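Local coordinates for protein glucose-6-phosphate isomerase (PDB 6OTU) that catalyses the reversible isomerization of glucose 6-phosphate to fructose 6-phosphate, a sugar-phosphate step of central carbon metabolism, as a two-subunit enzyme, at residues A[25-30]-A[325-330]; A[50-55]-A[301-306]; A[112-117]-A[130-135]; A[405-410]-A[425-430]; A[412-415]-A[421-424]. All coordinates share one frame; numbering follows the deposited sequence.

Contact 1: residues A[25-30]-A[325-330]; sequences EMALHP and RNLLGY
Ala-27 points its methyl toward the last turn of helix 313-327, where two leucines receive it differently. Its CB stands 3.4 Å from the carbonyl O of Leu-327, a van der Waals approach to backbone, and 4.0 Å from Leu-327 CB. The isobutyl group of Leu-327 adds its CD2 branch, 4.1 Å from Ala-27 CB, so that one small methyl is met by both the root and one tip of the same leucine. With so short a side chain between them, the backbones come close, the CA atoms of Ala-27 and Leu-327 lying 5.7 Å apart.

Leu-328 works from its tip alone. Its CG lies anti to the carbonyl carbon (chi1 -64°), which swings the CD2 methyl across to the other segment although the side chain does not set out in that direction. That methyl lies 4.0 Å from Ala-27 O and 4.1 Å from Pro-30 CG; the proline ring and the leucine run past each other in opposite directions and touch at this one pair of carbons.

The join is wholly apolar apart from the two backbone carbonyls it brushes, and it is small and near the surface. Leu-327 also rests on Leu-23 and Gln-24 of helix 18-26, which extends the same seam one turn back. Met-26 to His-29 form a type I beta turn and Gly-329, with positive phi, is where the chain leaves helical geometry: the arrangement is a meeting of two helix C-termini, fastening the N-terminal helix 18-26 to helix 313-327 of the phosphoglucose isomerase fold.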
# COMPACT_ATOMS: atom_id res chain seq x y z
N GLU A 25 -29.36 -17.07 -4.34
CA GLU A 25 -30.47 -17.02 -3.39
C GLU A 25 -29.99 -16.82 -1.96
O GLU A 25 -30.56 -16.04 -1.21
CB GLU A 25 -31.31 -18.29 -3.49
CG GLU A 25 -31.45 -18.79 -4.91
CD GLU A 25 -32.60 -19.75 -5.09
OE1 GLU A 25 -33.04 -19.92 -6.25
OE2 GLU A 25 -33.07 -20.32 -4.08
N MET A 26 -28.91 -17.51 -1.59
CA MET A 26 -28.39 -17.38 -0.23
C MET A 26 -27.82 -16.00 0.01
O MET A 26 -27.98 -15.44 1.11
CB MET A 26 -27.32 -18.46 0.02
CG MET A 26 -27.83 -19.86 -0.12
SD MET A 26 -26.55 -21.10 0.13
CE MET A 26 -27.29 -22.45 -0.81
N ALA A 27 -27.18 -15.41 -1.00
CA ALA A 27 -26.59 -14.08 -0.85
C ALA A 27 -27.61 -13.00 -0.54
O ALA A 27 -27.22 -11.90 -0.11
CB ALA A 27 -25.81 -13.70 -2.12
N LEU A 28 -28.91 -13.26 -0.75
CA LEU A 28 -29.95 -12.28 -0.42
C LEU A 28 -29.99 -11.98 1.08
O LEU A 28 -30.29 -10.85 1.49
CB LEU A 28 -31.32 -12.80 -0.85
CG LEU A 28 -31.67 -12.72 -2.33
CD1 LEU A 28 -33.14 -13.01 -2.45
CD2 LEU A 28 -31.33 -11.34 -2.82
N HIS A 29 -29.77 -13.01 1.91
CA HIS A 29 -29.90 -12.89 3.36
C HIS A 29 -28.74 -13.63 4.02
O HIS A 29 -28.92 -14.71 4.60
CB HIS A 29 -31.24 -13.44 3.83
CG HIS A 29 -32.38 -13.02 2.96
ND1 HIS A 29 -33.01 -13.88 2.09
CD2 HIS A 29 -32.99 -11.82 2.81
CE1 HIS A 29 -33.97 -13.23 1.45
NE2 HIS A 29 -33.97 -11.97 1.86
N PRO A 30 -27.53 -13.07 3.92
CA PRO A 30 -26.39 -13.68 4.61
C PRO A 30 -26.56 -13.65 6.12
O PRO A 30 -27.29 -12.82 6.68
CB PRO A 30 -25.20 -12.81 4.15
CG PRO A 30 -25.83 -11.50 3.77
CD PRO A 30 -27.16 -11.84 3.19
N ARG A 325 -16.71 -11.40 -3.10
CA ARG A 325 -16.58 -10.55 -4.28
C ARG A 325 -17.82 -10.61 -5.17
O ARG A 325 -18.44 -9.58 -5.45
CB ARG A 325 -15.32 -10.94 -5.07
CG ARG A 325 -15.18 -10.27 -6.45
CD ARG A 325 -15.04 -8.75 -6.36
NE ARG A 325 -14.28 -8.26 -7.51
CZ ARG A 325 -14.54 -7.16 -8.21
NH1 ARG A 325 -15.57 -6.38 -7.91
NH2 ARG A 325 -13.76 -6.83 -9.23
N ASN A 326 -18.19 -11.80 -5.62
CA ASN A 326 -19.29 -11.96 -6.57
C ASN A 326 -20.65 -12.09 -5.90
O ASN A 326 -21.65 -11.63 -6.45
CB ASN A 326 -19.06 -13.19 -7.47
CG ASN A 326 -17.67 -13.20 -8.12
OD1 ASN A 326 -16.79 -14.00 -7.74
ND2 ASN A 326 -17.47 -12.32 -9.09
N LEU A 327 -20.74 -12.73 -4.75
CA LEU A 327 -22.08 -12.94 -4.22
C LEU A 327 -22.55 -11.81 -3.32
O LEU A 327 -23.71 -11.41 -3.42
CB LEU A 327 -22.15 -14.28 -3.49
CG LEU A 327 -22.19 -15.24 -4.68
CD1 LEU A 327 -21.62 -16.58 -4.35
CD2 LEU A 327 -23.62 -15.36 -5.19
N LEU A 328 -21.68 -11.27 -2.47
CA LEU A 328 -22.03 -10.14 -1.61
C LEU A 328 -21.71 -8.80 -2.23
O LEU A 328 -22.21 -7.77 -1.76
CB LEU A 328 -21.32 -10.26 -0.26
CG LEU A 328 -21.72 -11.48 0.57
CD1 LEU A 328 -21.19 -11.29 1.97
CD2 LEU A 328 -23.24 -11.69 0.55
N GLY A 329 -20.84 -8.79 -3.24
CA GLY A 329 -20.57 -7.60 -4.03
C GLY A 329 -19.49 -6.68 -3.51
O GLY A 329 -19.45 -5.52 -3.93
N TYR A 330 -18.60 -7.13 -2.64
CA TYR A 330 -17.58 -6.22 -2.12
C TYR A 330 -16.43 -6.13 -3.12
O TYR A 330 -15.84 -7.16 -3.45
CB TYR A 330 -17.09 -6.67 -0.75
CG TYR A 330 -18.20 -6.96 0.26
CD1 TYR A 330 -19.27 -6.08 0.42
CD2 TYR A 330 -18.18 -8.13 1.04
CE1 TYR A 330 -20.29 -6.34 1.35
CE2 TYR A 330 -19.18 -8.39 1.98
CZ TYR A 330 -20.23 -7.50 2.12
OH TYR A 330 -21.22 -7.76 3.02

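Contact 2: residues A[50-55]-A[301-306]; sequences SVEGFT and DAHALT. With ACT (acetate ion), chain B.
Van der Waals packing against the imidazole of His-303 makes up the direct contact. Val-51 sends its CG1 methyl toward the ring, 3.4 Å from His-303 CE1, the two side chains coming from opposite directions. Glu-52 contributes its aliphatic part: CG lies 3.8 Å from His-303 CG and makes an off-centre CH-pi contact, 29° from the ring normal. The bend at chi2 (-62°) folds the carboxylate back alongside His-303 CB, its plane turned 55° from the ring.

Val-51 to Phe-54 form a type I' beta turn, the hairpin linking strands 48-51 and 54-57 at one side of the mixed sheet, and the tip of this hairpin meets the end of helix 287-303.

Polar links across the contact are indirect. A water at the edge of the imidazole, in its plane, lies 2.6 Å from His-303 ND1 and donates to Glu-52 OE1 at 3.0 Å, bridging the two. At NE2 the ring bonds with the backbone N of Leu-313, so both nitrogens have partners and its rotation is probably fixed. Thr-306 OG1 donates to His-303 O at 2.7 Å, joining its own backbone N on that carbonyl. Thr-55 OG1 donates to an acetate ion, probably from the crystallisation liquor.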
# COMPACT_ATOMS: atom_id res chain seq x y z
N SER A 50 -7.07 -26.35 10.79
CA SER A 50 -5.71 -26.24 11.27
C SER A 50 -4.91 -27.37 10.65
O SER A 50 -5.21 -28.56 10.88
CB SER A 50 -5.65 -26.22 12.80
OG SER A 50 -5.31 -27.47 13.33
N VAL A 51 -3.93 -27.00 9.84
CA VAL A 51 -3.22 -27.91 8.96
C VAL A 51 -2.01 -27.18 8.39
O VAL A 51 -1.99 -25.94 8.32
CB VAL A 51 -4.17 -28.44 7.86
CG1 VAL A 51 -4.32 -27.44 6.72
CG2 VAL A 51 -3.70 -29.78 7.34
N GLU A 52 -0.96 -27.95 8.06
CA GLU A 52 0.25 -27.45 7.41
C GLU A 52 0.90 -26.30 8.18
O GLU A 52 1.49 -25.38 7.59
CB GLU A 52 -0.04 -27.05 5.96
CG GLU A 52 -0.49 -28.21 5.04
CD GLU A 52 0.57 -29.33 4.88
OE1 GLU A 52 0.18 -30.47 4.54
OE2 GLU A 52 1.78 -29.08 5.08
N GLY A 53 0.82 -26.35 9.50
CA GLY A 53 1.40 -25.34 10.36
C GLY A 53 0.55 -24.10 10.59
O GLY A 53 1.05 -23.14 11.20
N PHE A 54 -0.70 -24.08 10.13
CA PHE A 54 -1.57 -22.92 10.28
C PHE A 54 -2.88 -23.31 10.95
O PHE A 54 -3.32 -24.45 10.87
CB PHE A 54 -1.95 -22.26 8.95
CG PHE A 54 -0.80 -21.84 8.12
CD1 PHE A 54 -0.22 -20.59 8.30
CD2 PHE A 54 -0.32 -22.66 7.12
CE1 PHE A 54 0.84 -20.19 7.51
CE2 PHE A 54 0.74 -22.27 6.32
CZ PHE A 54 1.32 -21.03 6.52
N THR A 55 -3.52 -22.33 11.58
CA THR A 55 -4.95 -22.37 11.83
C THR A 55 -5.62 -21.25 11.05
O THR A 55 -5.09 -20.14 10.96
CB THR A 55 -5.27 -22.27 13.33
OG1 THR A 55 -4.57 -23.30 14.03
CG2 THR A 55 -6.77 -22.43 13.57
N ASP A 301 1.74 -26.71 -2.17
CA ASP A 301 1.44 -27.31 -3.47
C ASP A 301 0.77 -28.67 -3.31
O ASP A 301 -0.24 -28.96 -3.97
CB ASP A 301 2.71 -27.46 -4.31
CG ASP A 301 3.38 -26.13 -4.63
OD1 ASP A 301 2.76 -25.07 -4.43
OD2 ASP A 301 4.55 -26.17 -5.07
N ALA A 302 1.32 -29.53 -2.45
CA ALA A 302 0.71 -30.84 -2.28
C ALA A 302 -0.63 -30.73 -1.57
O ALA A 302 -1.59 -31.42 -1.92
CB ALA A 302 1.66 -31.76 -1.51
N HIS A 303 -0.73 -29.82 -0.59
CA HIS A 303 -1.96 -29.71 0.19
C HIS A 303 -3.11 -29.16 -0.64
O HIS A 303 -4.28 -29.49 -0.36
CB HIS A 303 -1.69 -28.83 1.42
CG HIS A 303 -2.93 -28.31 2.09
ND1 HIS A 303 -3.66 -29.06 3.00
CD2 HIS A 303 -3.54 -27.11 2.01
CE1 HIS A 303 -4.68 -28.34 3.43
NE2 HIS A 303 -4.64 -27.16 2.84
N ALA A 304 -2.81 -28.33 -1.66
CA ALA A 304 -3.84 -27.69 -2.48
C ALA A 304 -4.61 -28.66 -3.37
O ALA A 304 -5.58 -28.23 -4.01
CB ALA A 304 -3.21 -26.60 -3.36
N LEU A 305 -4.20 -29.93 -3.44
CA LEU A 305 -4.93 -30.98 -4.15
C LEU A 305 -6.00 -31.64 -3.30
O LEU A 305 -6.67 -32.58 -3.77
CB LEU A 305 -3.97 -32.07 -4.65
CG LEU A 305 -3.02 -31.82 -5.83
CD1 LEU A 305 -3.67 -30.99 -6.93
CD2 LEU A 305 -1.74 -31.18 -5.36
N THR A 306 -6.17 -31.20 -2.05
CA THR A 306 -7.17 -31.77 -1.16
C THR A 306 -8.57 -31.44 -1.67
O THR A 306 -8.92 -30.27 -1.79
CB THR A 306 -6.97 -31.23 0.25
OG1 THR A 306 -5.66 -31.59 0.71
CG2 THR A 306 -8.03 -31.78 1.22
C ACT B . -1.31 -23.17 15.27
O ACT B . -2.50 -22.99 15.64
OXT ACT B . -0.42 -22.29 15.13
CH3 ACT B . -0.87 -24.67 14.95
O HOH W 1 -2.58 -31.29 3.63

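Contact 3: residues A[112-117]-A[130-135]; sequences RAWVRD and HSKEEA
Trp-114 lays one face of its indole over Lys-132, with Ser-131 and Ala-135 of the same helix meeting the ring obliquely. The firmly enclosed part is where the ring meets these two residues and the root of the lysine. Lys-132 CA sits above the middle of the ring system, 3.9 Å from its plane, and Lys-132 CB makes a CH-pi contact with the five-membered ring, 23° off its normal. Ala-135 closes in at the benzene part, its CB 3.6 Å from Trp-114 CZ2. Nearer the pyrrole part, Ser-131 CB comes to 3.9 Å from Trp-114 CD1, while the hydroxyl of Ser-131 turns to the carbonyl of Ile-127 in its own helix.

The indole owes this placement to chi1 of 64°, which holds CG between the backbone N and the carbonyl carbon. Its opposite face is taken by Val-115 CG1 from its own segment, so the ring is clamped between a valine methyl and the helix.

The solvent side belongs to the rest of Lys-132, an exposed residue whose methylenes still touch the ring. Its chain runs extended across the indole at a slant, CD resting 3.7 Å from Trp-114 CE3, so the methylenes lie along that part of the indole as the chain leaves the helix.

Behind this interface the buried side is tied down by charge: Arg-112 forms salt bridges with Asp-301 and with Glu-477 of helix 466-487. Ala-135 also touches Tyr-287 at the start of helix 287-303. The turn following helix 110-113 is thereby packed on the long helix 122-148, with helices 287-303 and 466-487 bordering it.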
# COMPACT_ATOMS: atom_id res chain seq x y z
N ARG A 112 9.83 -25.88 -7.12
CA ARG A 112 10.08 -26.42 -5.79
C ARG A 112 9.63 -27.87 -5.63
O ARG A 112 9.93 -28.47 -4.58
CB ARG A 112 9.41 -25.55 -4.70
CG ARG A 112 7.87 -25.45 -4.77
CD ARG A 112 7.41 -24.21 -5.58
NE ARG A 112 6.00 -23.88 -5.35
CZ ARG A 112 5.44 -22.70 -5.58
NH1 ARG A 112 6.15 -21.68 -6.09
NH2 ARG A 112 4.15 -22.52 -5.33
N ALA A 113 8.94 -28.45 -6.62
CA ALA A 113 8.43 -29.81 -6.49
C ALA A 113 9.55 -30.81 -6.20
O ALA A 113 9.31 -31.86 -5.58
CB ALA A 113 7.66 -30.20 -7.75
N TRP A 114 10.78 -30.51 -6.62
CA TRP A 114 11.87 -31.47 -6.51
C TRP A 114 12.36 -31.68 -5.09
O TRP A 114 13.16 -32.60 -4.88
CB TRP A 114 13.05 -31.05 -7.38
CG TRP A 114 13.68 -29.76 -6.94
CD1 TRP A 114 13.33 -28.49 -7.34
CD2 TRP A 114 14.77 -29.60 -6.02
NE1 TRP A 114 14.12 -27.56 -6.71
CE2 TRP A 114 15.03 -28.21 -5.91
CE3 TRP A 114 15.56 -30.49 -5.28
CZ2 TRP A 114 16.04 -27.69 -5.08
CZ3 TRP A 114 16.57 -29.97 -4.46
CH2 TRP A 114 16.80 -28.59 -4.37
N VAL A 115 11.92 -30.88 -4.11
CA VAL A 115 12.38 -31.11 -2.74
C VAL A 115 11.57 -32.17 -2.03
O VAL A 115 11.93 -32.56 -0.91
CB VAL A 115 12.38 -29.85 -1.86
CG1 VAL A 115 13.12 -28.74 -2.54
CG2 VAL A 115 10.96 -29.46 -1.51
N ARG A 116 10.48 -32.66 -2.63
CA ARG A 116 9.76 -33.81 -2.10
C ARG A 116 9.41 -34.73 -3.26
O ARG A 116 9.01 -34.26 -4.33
CB ARG A 116 8.48 -33.40 -1.35
CG ARG A 116 7.61 -32.36 -2.04
CD ARG A 116 6.64 -31.72 -1.05
NE ARG A 116 5.60 -32.65 -0.60
CZ ARG A 116 5.00 -32.60 0.58
NH1 ARG A 116 4.06 -33.48 0.89
NH2 ARG A 116 5.33 -31.66 1.47
N ASP A 117 9.58 -36.03 -3.05
CA ASP A 117 9.35 -37.01 -4.10
C ASP A 117 8.03 -36.77 -4.81
O ASP A 117 7.01 -36.49 -4.18
CB ASP A 117 9.37 -38.42 -3.51
CG ASP A 117 10.74 -38.85 -3.08
OD1 ASP A 117 11.73 -38.31 -3.63
OD2 ASP A 117 10.84 -39.71 -2.19
N HIS A 130 15.59 -29.14 -13.97
CA HIS A 130 16.43 -27.97 -14.20
C HIS A 130 16.49 -27.07 -12.97
O HIS A 130 17.54 -26.50 -12.67
CB HIS A 130 15.93 -27.22 -15.42
CG HIS A 130 16.16 -27.96 -16.70
ND1 HIS A 130 15.24 -28.00 -17.72
CD2 HIS A 130 17.20 -28.73 -17.10
CE1 HIS A 130 15.70 -28.75 -18.70
NE2 HIS A 130 16.89 -29.21 -18.35
N SER A 131 15.38 -26.97 -12.24
CA SER A 131 15.41 -26.23 -10.97
C SER A 131 16.39 -26.86 -9.99
O SER A 131 17.14 -26.15 -9.32
CB SER A 131 14.00 -26.17 -10.36
OG SER A 131 13.10 -25.49 -11.22
N LYS A 132 16.40 -28.19 -9.91
CA LYS A 132 17.36 -28.85 -9.03
C LYS A 132 18.79 -28.60 -9.50
O LYS A 132 19.68 -28.31 -8.68
CB LYS A 132 17.07 -30.35 -8.96
CG LYS A 132 18.01 -31.07 -8.04
CD LYS A 132 17.54 -32.47 -7.71
CE LYS A 132 18.34 -33.04 -6.54
NZ LYS A 132 18.02 -34.47 -6.22
N GLU A 133 19.03 -28.66 -10.81
CA GLU A 133 20.35 -28.35 -11.33
C GLU A 133 20.74 -26.90 -11.05
O GLU A 133 21.91 -26.61 -10.78
CB GLU A 133 20.42 -28.63 -12.83
CG GLU A 133 20.19 -30.08 -13.21
CD GLU A 133 19.97 -30.25 -14.70
OE1 GLU A 133 19.41 -31.29 -15.11
OE2 GLU A 133 20.35 -29.34 -15.46
N GLU A 134 19.77 -25.97 -11.13
CA GLU A 134 20.07 -24.57 -10.83
C GLU A 134 20.43 -24.39 -9.36
O GLU A 134 21.38 -23.68 -9.03
CB GLU A 134 18.89 -23.67 -11.19
CG GLU A 134 18.67 -23.50 -12.70
CD GLU A 134 19.89 -22.93 -13.42
OE1 GLU A 134 20.35 -21.84 -13.04
OE2 GLU A 134 20.38 -23.58 -14.37
N ALA A 135 19.65 -25.02 -8.46
CA ALA A 135 19.87 -24.88 -7.03
C ALA A 135 21.25 -25.40 -6.61
O ALA A 135 21.92 -24.78 -5.78
CB ALA A 135 18.77 -25.61 -6.27

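Contact 4: residues A[405-410]-A[425-430]; sequences GFLHNQ and KLFANL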
# COMPACT_ATOMS: atom_id res chain seq x y z
N GLY A 405 -1.49 -13.40 11.27
CA GLY A 405 -0.81 -13.23 12.54
C GLY A 405 0.00 -14.43 12.97
O GLY A 405 -0.06 -15.52 12.39
N PHE A 406 0.77 -14.20 14.03
CA PHE A 406 1.65 -15.22 14.58
C PHE A 406 1.58 -15.19 16.10
O PHE A 406 1.30 -14.15 16.71
CB PHE A 406 3.10 -15.04 14.09
CG PHE A 406 3.19 -14.95 12.60
CD1 PHE A 406 3.28 -16.10 11.83
CD2 PHE A 406 3.11 -13.72 11.96
CE1 PHE A 406 3.33 -16.03 10.44
CE2 PHE A 406 3.16 -13.64 10.57
CZ PHE A 406 3.27 -14.81 9.81
N LEU A 407 1.82 -16.36 16.70
CA LEU A 407 1.85 -16.47 18.15
C LEU A 407 3.16 -15.95 18.76
O LEU A 407 3.18 -15.64 19.96
CB LEU A 407 1.64 -17.93 18.58
CG LEU A 407 0.33 -18.54 18.08
CD1 LEU A 407 0.18 -19.97 18.59
CD2 LEU A 407 -0.89 -17.71 18.50
N HIS A 408 4.24 -15.86 17.98
CA HIS A 408 5.55 -15.55 18.52
C HIS A 408 6.32 -14.65 17.58
O HIS A 408 6.15 -14.71 16.36
CB HIS A 408 6.38 -16.81 18.77
CG HIS A 408 5.81 -17.68 19.83
ND1 HIS A 408 5.92 -17.38 21.17
CD2 HIS A 408 5.10 -18.83 19.75
CE1 HIS A 408 5.30 -18.32 21.87
NE2 HIS A 408 4.81 -19.21 21.04
N ASN A 409 7.17 -13.81 18.16
CA ASN A 409 7.97 -12.92 17.34
C ASN A 409 9.16 -13.67 16.74
O ASN A 409 9.50 -14.80 17.13
CB ASN A 409 8.41 -11.70 18.14
CG ASN A 409 9.29 -12.05 19.33
OD1 ASN A 409 10.39 -12.58 19.18
ND2 ASN A 409 8.81 -11.71 20.54
N GLN A 410 9.79 -13.03 15.75
CA GLN A 410 10.93 -13.64 15.08
C GLN A 410 12.24 -13.39 15.82
O GLN A 410 13.11 -14.27 15.86
CB GLN A 410 11.06 -13.11 13.65
CG GLN A 410 10.00 -13.58 12.69
CD GLN A 410 10.21 -13.01 11.30
OE1 GLN A 410 10.03 -11.80 11.08
NE2 GLN A 410 10.63 -13.85 10.36
N LYS A 425 0.03 -9.06 23.21
CA LYS A 425 -0.79 -7.89 22.91
C LYS A 425 -1.02 -7.74 21.40
O LYS A 425 -2.14 -7.43 20.97
CB LYS A 425 -0.13 -6.63 23.48
CG LYS A 425 -0.01 -6.61 25.00
CD LYS A 425 0.66 -5.33 25.46
CE LYS A 425 0.71 -5.23 26.97
NZ LYS A 425 1.73 -6.14 27.53
N LEU A 426 0.00 -8.00 20.59
CA LEU A 426 -0.14 -7.97 19.14
C LEU A 426 -1.22 -8.93 18.65
O LEU A 426 -2.12 -8.53 17.89
CB LEU A 426 1.21 -8.30 18.50
CG LEU A 426 1.22 -8.29 16.98
CD1 LEU A 426 1.01 -6.87 16.48
CD2 LEU A 426 2.53 -8.90 16.46
N PHE A 427 -1.16 -10.20 19.06
CA PHE A 427 -2.15 -11.16 18.60
C PHE A 427 -3.55 -10.81 19.11
O PHE A 427 -4.53 -10.90 18.36
CB PHE A 427 -1.77 -12.57 19.03
CG PHE A 427 -2.59 -13.62 18.36
CD1 PHE A 427 -2.56 -13.75 16.97
CD2 PHE A 427 -3.39 -14.47 19.09
CE1 PHE A 427 -3.32 -14.71 16.34
CE2 PHE A 427 -4.15 -15.43 18.45
CZ PHE A 427 -4.11 -15.54 17.07
N ALA A 428 -3.65 -10.42 20.38
CA ALA A 428 -4.94 -10.12 21.00
C ALA A 428 -5.64 -8.97 20.29
O ALA A 428 -6.86 -8.99 20.12
CB ALA A 428 -4.74 -9.79 22.48
N ASN A 429 -4.87 -7.96 19.90
CA ASN A 429 -5.43 -6.85 19.13
C ASN A 429 -6.06 -7.34 17.83
O ASN A 429 -7.16 -6.91 17.46
CB ASN A 429 -4.34 -5.82 18.82
CG ASN A 429 -4.30 -4.67 19.83
OD1 ASN A 429 -4.91 -3.62 19.63
ND2 ASN A 429 -3.53 -4.86 20.90
N LEU A 430 -5.38 -8.24 17.10
CA LEU A 430 -5.94 -8.81 15.88
C LEU A 430 -7.28 -9.48 16.16
O LEU A 430 -8.29 -9.21 15.50
CB LEU A 430 -4.94 -9.79 15.25
CG LEU A 430 -5.18 -10.51 13.91
CD1 LEU A 430 -3.90 -11.23 13.44
CD2 LEU A 430 -6.37 -11.50 13.90
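Leu-407 lays its CD2 methyl over one face of the Phe-427 ring, 4.1 Å from the ring centroid and only 13° off the normal, a clear CH-pi contact. The two side chains lie side by side and point the same way, the methyl somewhat offset toward the ring's rim on the side of CE2, which it approaches to 4.0 Å. Phe-427 holds its CG anti to the backbone N (chi1 -168°), carrying the ring out from the helix alongside the leucine. Obliquely to the same ring, the carbonyl O of Phe-406 lies 3.9 Å from Phe-427 CD1.

One helical turn further, Leu-430 reaches the strand through a single branch, CD1, which stands 3.8 Å from Gly-405 CA. With no side chain on Gly-405, the methyl settles directly against bare backbone. Val-460 and Ile-458 of the adjacent strand 456-461 also touch Phe-427 and Leu-430, respectively, and Leu-532 of the second subunit packs on Phe-427.

Helix 422-439 packs on the sheet near the end of strand 401-406, as the helix of a beta-alpha-beta crossover from strand 401-406 to its parallel neighbour 456-461. Between the two segments the contacts are of apolar side chains with each other and with backbone; the fit here rests on shape, while Asn-409 nearby adds a polar tie to the start of the helix.

Contact 5: residues A[412-415]-A[421-424]; sequences GLDC and SSSQ
Asp-414 reaches from a loop to the first turn of a helix, and its side chain can be followed outward atom by atom. CB points to the helix start and chi1 of -150° carries CG on in that direction, to 3.7 Å from both Ser-421 CB and Ser-422 N. From there the carboxylate divides its work. OD1 accepts from Ser-422 N at 2.9 Å, on its syn side and 17° out of the carboxylate plane, and from the N of Cys-415, its own neighbour, on the anti side at 2.7 Å. OD2 turns its syn lone pair to Ser-423 N at 3.0 Å, a fairly straight bond of 162°. The hydroxyl of Ser-423 also lies near OD2, but whether it gives its proton there is not settled, and it accepts from Asn-409 ND2.

One carboxylate thus grips two successive backbone N-H groups of a helix beginning, both of which lack a preceding turn to bond to. A negative group here would probably be steadied by the helix end as well. Ser-421 is the N-cap: its OG accepts from Gln-424 N at 3.2 Å, while Gln-424 OE1 takes the N-H of Ser-421, completing a capping box. A water donating to Cys-415 O and bonded with Ser-422 OG adds a second bridge beside the carboxylate.

Pro-189 of the second subunit packs on Asp-414 and Met-511 of that subunit on Gln-424. The loop after strand 401-406 is in this way pinned to the start of helix 422-439, across the small hairpin of strands 416-417 and 420-421.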
# COMPACT_ATOMS: atom_id res chain seq x y z
N GLY A 412 13.12 -12.50 19.07
CA GLY A 412 13.40 -12.85 20.45
C GLY A 412 13.44 -11.71 21.45
O GLY A 412 13.80 -11.95 22.60
N LEU A 413 13.10 -10.48 21.05
CA LEU A 413 13.09 -9.35 21.98
C LEU A 413 11.65 -9.04 22.38
O LEU A 413 10.80 -8.78 21.52
CB LEU A 413 13.75 -8.10 21.41
CG LEU A 413 13.51 -6.92 22.37
CD1 LEU A 413 14.38 -7.05 23.61
CD2 LEU A 413 13.71 -5.55 21.73
N ASP A 414 11.38 -9.06 23.68
CA ASP A 414 10.03 -8.82 24.18
C ASP A 414 10.14 -8.43 25.64
O ASP A 414 11.22 -8.42 26.23
CB ASP A 414 9.13 -10.04 23.96
CG ASP A 414 7.66 -9.66 23.76
OD1 ASP A 414 7.26 -8.57 24.24
OD2 ASP A 414 6.91 -10.44 23.14
N CYS A 415 8.98 -8.15 26.24
CA CYS A 415 8.88 -7.39 27.47
C CYS A 415 7.54 -7.72 28.09
O CYS A 415 6.52 -7.69 27.40
CB CYS A 415 8.98 -5.88 27.17
SG CYS A 415 9.01 -4.79 28.58
N SER A 421 3.19 -10.24 27.40
CA SER A 421 4.20 -9.81 26.46
C SER A 421 3.55 -9.05 25.31
O SER A 421 2.35 -9.15 25.06
CB SER A 421 4.97 -11.01 25.92
OG SER A 421 4.23 -11.63 24.88
N SER A 422 4.38 -8.29 24.59
CA SER A 422 3.91 -7.53 23.44
C SER A 422 3.54 -8.44 22.27
O SER A 422 2.60 -8.12 21.53
CB SER A 422 4.98 -6.51 23.02
OG SER A 422 4.94 -5.37 23.87
N SER A 423 4.23 -9.56 22.08
CA SER A 423 3.74 -10.55 21.13
C SER A 423 2.29 -10.92 21.42
O SER A 423 1.46 -10.99 20.49
CB SER A 423 4.63 -11.80 21.14
OG SER A 423 5.89 -11.54 20.53
N GLN A 424 1.95 -11.13 22.70
CA GLN A 424 0.57 -11.44 23.06
C GLN A 424 -0.36 -10.26 22.80
O GLN A 424 -1.43 -10.43 22.21
CB GLN A 424 0.50 -11.87 24.53
CG GLN A 424 1.33 -13.11 24.83
CD GLN A 424 1.44 -13.42 26.33
OE1 GLN A 424 1.64 -12.54 27.16
NE2 GLN A 424 1.31 -14.70 26.66
O HOH W 2 4.30 -5.89 26.79

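In the fold
From the N terminus, contact 1 opens first and closes a loop of nearly 300 residues, bringing helix 18-26 to the end of helix 313-327. Contact 2 is nested inside it, joining the hairpin of strands 48-51 and 54-57 to helix 287-303, and contact 3 is nested in turn within contact 2. These two touch, through a salt bridge between Asp-301 and Arg-112. Contacts 4 and 5 follow in series once contact 1 has closed; contact 5 lies inside the loop of contact 4, and both use helix 422-439 beside the second subunit. Contacts 2 and 4 reach the same mixed sheet, their centres about 21 Å apart.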